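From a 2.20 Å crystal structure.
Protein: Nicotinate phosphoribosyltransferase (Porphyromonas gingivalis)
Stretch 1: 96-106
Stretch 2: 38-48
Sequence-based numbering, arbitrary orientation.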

# COMPACT_ATOMS: atom_id res chain seq x y z
N THR A 96 -17.27 -11.36 -3.62
CA THR A 96 -18.05 -11.79 -4.77
C THR A 96 -17.24 -11.59 -6.04
O THR A 96 -16.82 -10.48 -6.35
CB THR A 96 -19.37 -11.00 -4.91
OG1 THR A 96 -20.17 -11.19 -3.74
CG2 THR A 96 -20.15 -11.47 -6.14
N VAL A 97 -17.02 -12.68 -6.78
CA VAL A 97 -16.25 -12.64 -8.01
C VAL A 97 -17.16 -12.91 -9.20
O VAL A 97 -18.03 -13.78 -9.14
CB VAL A 97 -15.14 -13.70 -8.02
CG1 VAL A 97 -14.34 -13.62 -9.31
CG2 VAL A 97 -14.24 -13.52 -6.81
N SER A 98 -16.97 -12.16 -10.28
CA SER A 98 -17.77 -12.36 -11.47
C SER A 98 -17.17 -11.65 -12.68
O SER A 98 -16.25 -10.84 -12.55
CB SER A 98 -19.18 -11.85 -11.25
OG SER A 98 -19.17 -10.45 -11.04
N ILE A 99 -17.69 -11.99 -13.85
CA ILE A 99 -17.26 -11.36 -15.09
C ILE A 99 -18.40 -10.41 -15.39
O ILE A 99 -19.54 -10.85 -15.51
CB ILE A 99 -17.14 -12.40 -16.23
CG1 ILE A 99 -16.20 -13.53 -15.82
CG2 ILE A 99 -16.63 -11.71 -17.50
CD1 ILE A 99 -14.78 -13.09 -15.51
N ASP A 100 -18.13 -9.12 -15.51
CA ASP A 100 -19.19 -8.15 -15.76
C ASP A 100 -19.74 -8.22 -17.18
O ASP A 100 -19.31 -9.04 -17.99
CB ASP A 100 -18.74 -6.72 -15.45
CG ASP A 100 -17.58 -6.26 -16.32
OD1 ASP A 100 -17.50 -6.70 -17.48
OD2 ASP A 100 -16.77 -5.44 -15.85
N ALA A 101 -20.70 -7.34 -17.46
CA ALA A 101 -21.34 -7.27 -18.77
C ALA A 101 -20.34 -7.05 -19.90
O ALA A 101 -20.55 -7.52 -21.01
CB ALA A 101 -22.39 -6.17 -18.77
N GLN A 102 -19.26 -6.33 -19.61
CA GLN A 102 -18.25 -6.05 -20.62
C GLN A 102 -17.20 -7.16 -20.73
O GLN A 102 -16.23 -7.01 -21.47
CB GLN A 102 -17.54 -4.72 -20.33
CG GLN A 102 -18.39 -3.48 -20.53
CD GLN A 102 -19.64 -3.47 -19.66
OE1 GLN A 102 -20.66 -4.06 -20.01
NE2 GLN A 102 -19.55 -2.80 -18.51
N GLY A 103 -17.38 -8.25 -20.00
CA GLY A 103 -16.43 -9.34 -20.05
C GLY A 103 -15.18 -9.10 -19.21
O GLY A 103 -14.15 -9.75 -19.40
N HIS A 104 -15.27 -8.16 -18.28
CA HIS A 104 -14.14 -7.81 -17.42
C HIS A 104 -14.26 -8.47 -16.05
O HIS A 104 -15.36 -8.75 -15.58
CB HIS A 104 -14.07 -6.30 -17.27
CG HIS A 104 -13.90 -5.57 -18.57
ND1 HIS A 104 -14.36 -4.29 -18.78
CD2 HIS A 104 -13.29 -5.94 -19.72
CE1 HIS A 104 -14.05 -3.91 -20.00
NE2 HIS A 104 -13.40 -4.89 -20.59
N LEU A 105 -13.12 -8.72 -15.42
CA LEU A 105 -13.11 -9.34 -14.11
C LEU A 105 -13.57 -8.34 -13.06
O LEU A 105 -13.02 -7.25 -12.94
CB LEU A 105 -11.70 -9.84 -13.77
CG LEU A 105 -11.50 -10.52 -12.41
CD1 LEU A 105 -12.43 -11.72 -12.27
CD2 LEU A 105 -10.05 -10.96 -12.29
N ASP A 106 -14.60 -8.71 -12.30
CA ASP A 106 -15.15 -7.86 -11.25
C ASP A 106 -15.09 -8.57 -9.90
O ASP A 106 -15.57 -9.70 -9.77
CB ASP A 106 -16.61 -7.51 -11.57
CG ASP A 106 -17.23 -6.55 -10.55
OD1 ASP A 106 -17.41 -6.96 -9.37
OD2 ASP A 106 -17.53 -5.39 -10.92
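Stretch 2, residues 38-48: NRQGFTEEFAE

Stretch 1 is a β-hairpin: strand 96-99, a type I turn from Asp100 to Gly103, and a returning strand that begins at Leu105. Stretch 2 turns at Arg39, runs extended from Gln40 to Thr43, and becomes a helix from Glu44 onward, whose axis runs nearly antiparallel to strand 96-99, at 167° and 8.1 Å at closest approach.

Asn38 stays clear of the hairpin. Arg39, with phi and psi both near 46°, lays its aliphatic CB over one face of the His104 ring, 4.0 Å from the centroid, a CH-pi contact. The CA-to-CB bond of Gln40 points away from the hairpin, and its contact is through the backbone: a water takes a hydrogen bond from Leu105 N (2.9 Å from the water O) and donates one to Gln40 O (3.0 Å). Gly41 passes close to the turn, its CA 3.7 Å from Gly103 O, and brings the chain to the one direct hydrogen bond between the stretches, from Phe42 N to Gly103 O at 3.1 Å and nearly linear.

Phe42 points toward the hairpin, where a flat, apolar ring suits the hydrocarbon side chain of Leu105: Leu105 CD2 lies almost directly above the ring centroid, at 4.2 Å, while Leu105 CB reaches Phe42 CD2 at 3.4 Å. Phe42 CB also meets Ile99 CD1 at 3.9 Å. Thr43 points its CB away and caps the helix, its OG1 accepting a weak hydrogen bond from Phe46 N at 3.4 Å.

Glu44, exposed, brings the end of its side chain nearer the strand; its OE2 accepts from a second water (2.5 Å to the water O), which accepts from Ile99 N. Glu45 points its CB away. Phe46 CE2 lies 4.0 Å from Leu105 CD2, which sits at the ring edge. Ala47 points toward the strand, its small CB fitting 3.9 Å from Ile99 CD1 and 4.1 Å from Val97 CG1.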

# COMPACT_ATOMS: atom_id res chain seq x y z
N ASN A 38 -6.55 -1.99 -17.39
CA ASN A 38 -6.21 -2.28 -18.78
C ASN A 38 -7.41 -2.93 -19.45
O ASN A 38 -7.37 -3.26 -20.64
CB ASN A 38 -5.00 -3.20 -18.86
CG ASN A 38 -3.68 -2.44 -18.76
OD1 ASN A 38 -2.62 -3.05 -18.70
ND2 ASN A 38 -3.76 -1.12 -18.76
N ARG A 39 -8.49 -3.10 -18.69
CA ARG A 39 -9.72 -3.71 -19.19
C ARG A 39 -9.49 -4.98 -20.00
O ARG A 39 -10.05 -5.15 -21.08
CB ARG A 39 -10.50 -2.70 -20.04
CG ARG A 39 -11.05 -1.52 -19.27
CD ARG A 39 -11.99 -0.70 -20.14
NE ARG A 39 -12.52 0.46 -19.44
CZ ARG A 39 -13.29 0.41 -18.35
NH1 ARG A 39 -13.62 -0.76 -17.83
NH2 ARG A 39 -13.71 1.53 -17.78
N GLN A 40 -8.65 -5.87 -19.49
CA GLN A 40 -8.37 -7.13 -20.16
C GLN A 40 -9.60 -8.02 -20.09
O GLN A 40 -10.39 -7.94 -19.15
CB GLN A 40 -7.20 -7.85 -19.49
CG GLN A 40 -5.86 -7.20 -19.71
CD GLN A 40 -4.76 -7.90 -18.93
OE1 GLN A 40 -4.72 -9.13 -18.85
NE2 GLN A 40 -3.85 -7.12 -18.36
N GLY A 41 -9.77 -8.88 -21.09
CA GLY A 41 -10.91 -9.78 -21.09
C GLY A 41 -10.60 -10.99 -20.24
O GLY A 41 -9.50 -11.54 -20.31
N PHE A 42 -11.56 -11.40 -19.43
CA PHE A 42 -11.37 -12.56 -18.56
C PHE A 42 -12.50 -13.55 -18.76
O PHE A 42 -13.63 -13.16 -19.05
CB PHE A 42 -11.31 -12.12 -17.09
CG PHE A 42 -9.97 -11.57 -16.68
CD1 PHE A 42 -8.92 -12.44 -16.41
CD2 PHE A 42 -9.76 -10.21 -16.58
CE1 PHE A 42 -7.67 -11.95 -16.03
CE2 PHE A 42 -8.52 -9.70 -16.20
CZ PHE A 42 -7.48 -10.58 -15.93
N THR A 43 -12.19 -14.82 -18.59
CA THR A 43 -13.17 -15.88 -18.77
C THR A 43 -13.71 -16.38 -17.44
O THR A 43 -13.09 -16.18 -16.39
CB THR A 43 -12.56 -17.08 -19.50
OG1 THR A 43 -11.52 -17.64 -18.69
CG2 THR A 43 -12.00 -16.65 -20.84
N GLU A 44 -14.86 -17.03 -17.50
CA GLU A 44 -15.49 -17.57 -16.30
C GLU A 44 -14.65 -18.64 -15.63
O GLU A 44 -14.75 -18.83 -14.42
CB GLU A 44 -16.87 -18.14 -16.64
CG GLU A 44 -18.04 -17.28 -16.16
CD GLU A 44 -18.04 -17.10 -14.65
OE1 GLU A 44 -17.88 -18.10 -13.92
OE2 GLU A 44 -18.22 -15.95 -14.18
N GLU A 45 -13.82 -19.34 -16.40
CA GLU A 45 -13.00 -20.37 -15.79
C GLU A 45 -11.90 -19.74 -14.95
O GLU A 45 -11.50 -20.29 -13.93
CB GLU A 45 -12.41 -21.32 -16.83
CG GLU A 45 -11.17 -20.84 -17.54
CD GLU A 45 -10.52 -21.95 -18.36
OE1 GLU A 45 -10.12 -22.98 -17.76
OE2 GLU A 45 -10.40 -21.79 -19.59
N PHE A 46 -11.41 -18.57 -15.38
CA PHE A 46 -10.39 -17.88 -14.60
C PHE A 46 -11.06 -17.38 -13.32
O PHE A 46 -10.52 -17.51 -12.22
CB PHE A 46 -9.82 -16.68 -15.37
CG PHE A 46 -8.69 -16.00 -14.65
CD1 PHE A 46 -7.41 -16.55 -14.65
CD2 PHE A 46 -8.91 -14.81 -13.95
CE1 PHE A 46 -6.36 -15.93 -13.96
CE2 PHE A 46 -7.87 -14.19 -13.25
CZ PHE A 46 -6.59 -14.76 -13.26
N ALA A 47 -12.26 -16.82 -13.48
CA ALA A 47 -13.01 -16.31 -12.33
C ALA A 47 -13.19 -17.43 -11.32
O ALA A 47 -13.11 -17.22 -10.11
CB ALA A 47 -14.37 -15.80 -12.79
N GLU A 48 -13.43 -18.64 -11.82
CA GLU A 48 -13.61 -19.79 -10.95
C GLU A 48 -12.30 -20.14 -10.24
O GLU A 48 -12.30 -20.58 -9.09
CB GLU A 48 -14.11 -20.99 -11.76
CG GLU A 48 -14.55 -22.15 -10.91
CD GLU A 48 -15.48 -21.73 -9.78
OE1 GLU A 48 -16.46 -21.00 -10.05
OE2 GLU A 48 -15.23 -22.13 -8.62
O HOH W 1 -10.94 -7.07 -16.35
O HOH W 2 -20.00 -14.25 -13.63